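Putative cytoplasmic protein (Salmonella enterica subsp. enterica serovar Typhimurium, PDB 4IQN) is of unknown function but belongs to the DUF5066 family and folds around a four-stranded antiparallel sheet. Local coordinates at residues H88-D93 with L125-H130; A96-G101 with M154-F159. One frame throughout, in Å; residues are numbered along the deposited sequence.

Contact 1: H88-D93 with L125-H130; sequences HSYSPD and LIRIDH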
loop_
_atom_site.group_PDB
_atom_site.type_symbol
_atom_site.label_atom_id
_atom_site.label_comp_id
_atom_site.label_asym_id
_atom_site.label_seq_id
_atom_site.Cartn_x
_atom_site.Cartn_y
_atom_site.Cartn_z
ATOM N N HIS B 88 10.391 -3.004 -5.908
ATOM C CA HIS B 88 11.075 -1.797 -5.493
ATOM C C HIS B 88 10.033 -0.876 -4.851
ATOM O O HIS B 88 8.864 -0.965 -5.162
ATOM C CB HIS B 88 11.733 -1.126 -6.683
ATOM C CG HIS B 88 12.904 -1.889 -7.177
ATOM N ND1 HIS B 88 14.186 -1.409 -7.098
ATOM C CD2 HIS B 88 12.997 -3.154 -7.650
ATOM C CE1 HIS B 88 15.023 -2.324 -7.569
ATOM N NE2 HIS B 88 14.324 -3.394 -7.894
ATOM N N SER B 89 10.479 -0.049 -3.916
ATOM C CA SER B 89 9.598 0.821 -3.164
ATOM C C SER B 89 9.001 1.868 -4.068
ATOM O O SER B 89 9.638 2.275 -5.056
ATOM C CB SER B 89 10.380 1.526 -2.060
ATOM O OG SER B 89 9.480 2.278 -1.237
ATOM N N TYR B 90 7.784 2.292 -3.718
ATOM C CA TYR B 90 7.115 3.454 -4.298
ATOM C C TYR B 90 7.531 4.636 -3.457
ATOM O O TYR B 90 7.870 4.458 -2.294
ATOM C CB TYR B 90 5.597 3.274 -4.204
ATOM C CG TYR B 90 4.753 4.155 -5.069
ATOM C CD1 TYR B 90 4.380 3.750 -6.385
ATOM C CD2 TYR B 90 4.272 5.372 -4.601
ATOM C CE1 TYR B 90 3.590 4.536 -7.192
ATOM C CE2 TYR B 90 3.486 6.188 -5.416
ATOM C CZ TYR B 90 3.147 5.766 -6.697
ATOM O OH TYR B 90 2.349 6.543 -7.464
ATOM N N SER B 91 7.492 5.838 -4.013
ATOM C CA SER B 91 7.830 7.025 -3.225
ATOM C C SER B 91 6.680 8.022 -3.175
ATOM O O SER B 91 5.891 8.164 -4.114
ATOM C CB SER B 91 9.077 7.708 -3.752
ATOM O OG SER B 91 8.817 8.223 -5.033
ATOM N N PRO B 92 6.566 8.719 -2.070
ATOM C CA PRO B 92 5.382 9.587 -1.944
ATOM C C PRO B 92 5.550 11.010 -2.457
ATOM O O PRO B 92 4.662 11.844 -2.223
ATOM C CB PRO B 92 5.125 9.560 -0.442
ATOM C CG PRO B 92 6.468 9.374 0.147
ATOM C CD PRO B 92 7.247 8.514 -0.785
ATOM N N ASP B 93 6.657 11.301 -3.142
ATOM C CA ASP B 93 6.977 12.697 -3.508
ATOM C C ASP B 93 5.930 13.371 -4.391
ATOM O O ASP B 93 5.594 14.517 -4.152
ATOM C CB ASP B 93 8.370 12.796 -4.125
ATOM C CG ASP B 93 9.448 12.269 -3.187
ATOM O OD1 ASP B 93 9.695 11.054 -3.222
ATOM O OD2 ASP B 93 10.053 13.061 -2.416
ATOM N N LEU B 125 7.287 1.299 0.580
ATOM C CA LEU B 125 5.866 1.358 0.309
ATOM C C LEU B 125 5.490 0.543 -0.916
ATOM O O LEU B 125 6.207 0.589 -1.949
ATOM C CB LEU B 125 5.470 2.804 0.022
ATOM C CG LEU B 125 5.764 3.838 1.095
ATOM C CD1 LEU B 125 5.446 5.205 0.542
ATOM C CD2 LEU B 125 5.008 3.591 2.403
ATOM N N ILE B 126 4.355 -0.142 -0.831
ATOM C CA ILE B 126 3.754 -0.788 -2.009
ATOM C C ILE B 126 2.421 -0.083 -2.262
ATOM O O ILE B 126 1.559 -0.047 -1.366
ATOM C CB ILE B 126 3.508 -2.304 -1.834
ATOM C CG1 ILE B 126 4.794 -3.066 -1.532
ATOM C CG2 ILE B 126 2.816 -2.861 -3.066
ATOM C CD1 ILE B 126 4.566 -4.519 -1.216
ATOM N N ARG B 127 2.264 0.510 -3.432
ATOM C CA ARG B 127 1.032 1.209 -3.746
ATOM C C ARG B 127 -0.059 0.222 -4.191
ATOM O O ARG B 127 0.160 -0.651 -5.056
ATOM C CB ARG B 127 1.223 2.294 -4.792
ATOM C CG ARG B 127 -0.028 3.176 -4.933
ATOM C CD ARG B 127 0.179 4.490 -5.650
ATOM N NE ARG B 127 -1.057 5.279 -5.557
ATOM C CZ ARG B 127 -1.172 6.591 -5.754
ATOM N NH1 ARG B 127 -0.120 7.324 -6.035
ATOM N NH2 ARG B 127 -2.371 7.184 -5.640
ATOM N N ILE B 128 -1.216 0.329 -3.588
ATOM C CA ILE B 128 -2.401 -0.449 -3.930
ATOM C C ILE B 128 -3.315 0.459 -4.748
ATOM O O ILE B 128 -3.580 1.599 -4.357
ATOM C CB ILE B 128 -3.126 -0.955 -2.638
ATOM C CG1 ILE B 128 -2.261 -1.963 -1.870
ATOM C CG2 ILE B 128 -4.522 -1.508 -2.887
ATOM C CD1 ILE B 128 -1.948 -3.217 -2.632
ATOM N N ASP B 129 -3.764 -0.028 -5.900
ATOM C CA ASP B 129 -4.724 0.731 -6.704
ATOM C C ASP B 129 -6.061 0.840 -5.967
ATOM O O ASP B 129 -6.590 -0.140 -5.466
ATOM C CB ASP B 129 -4.909 0.077 -8.057
ATOM C CG ASP B 129 -3.615 -0.006 -8.819
ATOM O OD1 ASP B 129 -3.134 1.084 -9.227
ATOM O OD2 ASP B 129 -3.078 -1.146 -8.978
ATOM N N HIS B 130 -6.580 2.062 -5.921
ATOM C CA HIS B 130 -7.674 2.428 -5.030
ATOM C C HIS B 130 -8.862 2.903 -5.855
ATOM O O HIS B 130 -8.764 3.141 -7.090
ATOM C CB HIS B 130 -7.165 3.494 -4.032
ATOM C CG HIS B 130 -8.168 3.900 -2.997
ATOM N ND1 HIS B 130 -8.910 3.000 -2.279
ATOM C CD2 HIS B 130 -8.524 5.129 -2.547
ATOM C CE1 HIS B 130 -9.709 3.660 -1.448
ATOM N NE2 HIS B 130 -9.496 4.948 -1.607
HETATM O O HOH W 1 6.275 -0.823 -4.310
#
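Along strand 124-128, at one edge of the four-stranded antiparallel sheet, the loop that leads from strand 86-87 into helix 93-99 docks through Ser-89 and Tyr-90, which grip both backbone polar atoms of Leu-125. The hydroxyl OG of Ser-89 takes the amide N of Leu-125 at 3.0 Å in a nearly straight bond (164°). That hydroxyl in turn donates to the carbonyl O of Tyr-90, which fixes its rotation. One residue on, the amide N of Tyr-90 reaches O of Leu-125 at 2.9 Å; a water that also donates to O of His-88 gives this carbonyl its second bond. The Tyr-90 ring lies against the extended side chain of Arg-127. CD of Arg-127 sits over one ring face, 3.8 Å from the centroid, as a CH-pi contact. Beyond it the guanidinium stands steeply to the ring, the planes 81° apart, and NH1 of Arg-127 donates to OH of Tyr-90 at 3.0 Å in a bent bond (142°), the hydroxyl lying somewhat out of the guanidinium plane, so aliphatic and polar parts of one arginine hold the same tyrosine. Farther along the loop, Pro-92, at the N-cap position of helix 93-99 and also touching Trp-116, places its CD 4.0 Å from CD1 of Leu-125.

Contact 2: A96-G101 with M154-F159; sequences AYYGVG and MERNEF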
loop_
_atom_site.group_PDB
_atom_site.type_symbol
_atom_site.label_atom_id
_atom_site.label_comp_id
_atom_site.label_asym_id
_atom_site.label_seq_id
_atom_site.Cartn_x
_atom_site.Cartn_y
_atom_site.Cartn_z
ATOM N N ALA B 96 2.987 14.380 -2.419
ATOM C CA ALA B 96 3.380 15.476 -1.549
ATOM C C ALA B 96 3.515 16.801 -2.291
ATOM O O ALA B 96 3.217 17.876 -1.737
ATOM C CB ALA B 96 4.679 15.153 -0.831
ATOM N N TYR B 97 4.008 16.731 -3.523
ATOM C CA TYR B 97 4.182 17.897 -4.384
ATOM C C TYR B 97 2.800 18.498 -4.708
ATOM O O TYR B 97 2.600 19.720 -4.708
ATOM C CB TYR B 97 4.902 17.452 -5.641
ATOM C CG TYR B 97 5.581 18.496 -6.487
ATOM C CD1 TYR B 97 6.641 19.251 -5.991
ATOM C CD2 TYR B 97 5.251 18.658 -7.820
ATOM C CE1 TYR B 97 7.321 20.144 -6.776
ATOM C CE2 TYR B 97 5.937 19.571 -8.624
ATOM C CZ TYR B 97 6.980 20.294 -8.101
ATOM O OH TYR B 97 7.688 21.217 -8.860
ATOM N N TYR B 98 1.851 17.630 -5.005
ATOM C CA TYR B 98 0.469 18.025 -5.199
ATOM C C TYR B 98 -0.068 18.660 -3.908
ATOM O O TYR B 98 -0.826 19.658 -3.928
ATOM C CB TYR B 98 -0.350 16.790 -5.646
ATOM C CG TYR B 98 -1.818 16.840 -5.346
ATOM C CD1 TYR B 98 -2.667 17.752 -5.972
ATOM C CD2 TYR B 98 -2.353 15.973 -4.447
ATOM C CE1 TYR B 98 -4.028 17.775 -5.666
ATOM C CE2 TYR B 98 -3.687 15.972 -4.149
ATOM C CZ TYR B 98 -4.526 16.866 -4.754
ATOM O OH TYR B 98 -5.851 16.820 -4.401
ATOM N N GLY B 99 0.331 18.072 -2.801
ATOM C CA GLY B 99 -0.056 18.548 -1.467
ATOM C C GLY B 99 0.267 19.991 -1.142
ATOM O O GLY B 99 -0.481 20.615 -0.360
ATOM N N VAL B 100 1.326 20.548 -1.729
ATOM C CA VAL B 100 1.669 21.978 -1.576
ATOM C C VAL B 100 1.310 22.806 -2.809
ATOM O O VAL B 100 1.722 23.948 -2.955
ATOM C CB VAL B 100 3.156 22.203 -1.206
ATOM C CG1 VAL B 100 3.409 21.853 0.254
ATOM C CG2 VAL B 100 4.117 21.433 -2.120
ATOM N N GLY B 101 0.531 22.235 -3.710
ATOM C CA GLY B 101 0.036 22.981 -4.871
ATOM C C GLY B 101 1.058 23.187 -5.978
ATOM O O GLY B 101 0.835 24.005 -6.880
HETATM N N MSE B 154 -2.449 8.302 2.331
HETATM C CA MSE B 154 -1.894 9.618 2.088
HETATM C C MSE B 154 -2.807 10.448 1.254
HETATM O O MSE B 154 -3.383 9.996 0.285
HETATM C CB MSE B 154 -0.517 9.518 1.455
HETATM C CG MSE B 154 0.201 10.865 1.310
HETATM SE SE MSE B 154 1.895 10.543 0.371
HETATM C CE MSE B 154 2.609 12.324 0.744
ATOM N N GLU B 155 -2.995 11.684 1.664
ATOM C CA GLU B 155 -3.776 12.638 0.898
ATOM C C GLU B 155 -3.113 13.993 1.027
ATOM O O GLU B 155 -3.010 14.526 2.138
ATOM C CB GLU B 155 -5.202 12.675 1.467
ATOM C CG GLU B 155 -6.162 13.653 0.836
ATOM C CD GLU B 155 -7.509 13.569 1.525
ATOM O OE1 GLU B 155 -8.344 12.808 1.005
ATOM O OE2 GLU B 155 -7.706 14.224 2.606
ATOM N N ARG B 156 -2.662 14.555 -0.104
ATOM C CA ARG B 156 -2.014 15.850 -0.127
ATOM C C ARG B 156 -0.797 15.786 0.797
ATOM O O ARG B 156 0.085 14.943 0.588
ATOM C CB ARG B 156 -3.005 17.002 0.231
ATOM C CG ARG B 156 -4.146 17.220 -0.752
ATOM C CD ARG B 156 -5.097 18.296 -0.249
ATOM N NE ARG B 156 -6.353 18.299 -0.983
ATOM C CZ ARG B 156 -7.461 17.632 -0.641
ATOM N NH1 ARG B 156 -7.509 16.863 0.450
ATOM N NH2 ARG B 156 -8.549 17.741 -1.409
ATOM N N ASN B 157 -0.803 16.597 1.852
ATOM C CA ASN B 157 0.312 16.738 2.776
ATOM C C ASN B 157 0.240 15.807 4.009
ATOM O O ASN B 157 1.163 15.810 4.841
ATOM C CB ASN B 157 0.403 18.201 3.228
ATOM C CG ASN B 157 -0.826 18.659 3.930
ATOM O OD1 ASN B 157 -1.949 18.445 3.480
ATOM N ND2 ASN B 157 -0.636 19.250 5.069
ATOM N N GLU B 158 -0.867 15.057 4.127
ATOM C CA GLU B 158 -1.161 14.198 5.280
ATOM C C GLU B 158 -0.815 12.719 4.962
ATOM O O GLU B 158 -1.114 12.220 3.873
ATOM C CB GLU B 158 -2.634 14.316 5.682
ATOM C CG GLU B 158 -3.089 15.721 6.115
ATOM C CD GLU B 158 -2.538 16.199 7.453
ATOM O OE1 GLU B 158 -1.936 15.427 8.218
ATOM O OE2 GLU B 158 -2.741 17.394 7.764
ATOM N N PHE B 159 -0.177 12.050 5.908
ATOM C CA PHE B 159 0.238 10.647 5.774
ATOM C C PHE B 159 -0.001 9.961 7.099
ATOM O O PHE B 159 0.526 10.411 8.114
ATOM C CB PHE B 159 1.727 10.597 5.408
ATOM C CG PHE B 159 2.244 9.210 5.079
ATOM C CD1 PHE B 159 2.407 8.258 6.048
ATOM C CD2 PHE B 159 2.587 8.893 3.780
ATOM C CE1 PHE B 159 2.875 6.986 5.717
ATOM C CE2 PHE B 159 3.052 7.615 3.441
ATOM C CZ PHE B 159 3.172 6.672 4.401
#
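The carbonyl O of Tyr-98 accepts the amide N of Gly-101 at 2.9 Å in the Schellman motif that ends helix 93-99, with Gly-101 as its C-prime residue; here Tyr-98 and Gly-99 meet the turn of a beta hairpin. That turn, of type II', links strands 151-155 and 158-161 and is closed by N of Glu-158 bonding to O of Glu-155 at 3.0 Å. The two backbones come close where CA of Gly-99 lies 3.6 Å from CA of Arg-156; with no side chain on the glycine, helix and turn can meet almost directly. Arg-156 has its CG anti to its own carbonyl carbon (chi1 -65°), which sends the extended chain obliquely across the CE2 side of Tyr-98. There CG of Arg-156 approaches CE2 of the tyrosine at 3.6 Å, and the guanidinium plane is inclined 31° to the ring. NH1 of Arg-156 forms a long salt bridge, 3.4 Å, with OE2 of Glu-155, while the backbone N of Arg-156 is hydrogen-bonded to OE2 of Glu-95, on the helix. Deeper in, the extended chain of selenomethionine Met-154 brings its methyl up to the buried Ala-96, CE of Met-154 lying 3.8 Å from both CB and N of Ala-96.

From the N terminus the chain runs through strand 86-87 into the loop 88-93, straight on through helix 93-99, and returns as strand 124-128, where contact 1 closes a loop with 31 intervening residues. Strand 135-140 then leads to the hairpin of strands 151-155 and 158-161, whose turn closes contact 2 back onto the helix across 52 residues. Because the segments alternate along the chain, the two closures cross rather than nest. Together they tie the loop and its helix to the first strand and the far hairpin of one antiparallel sheet. Their centres lie about 14 Å apart, and they touch where Pro-92 CB meets Met-154 SE at 3.5 Å.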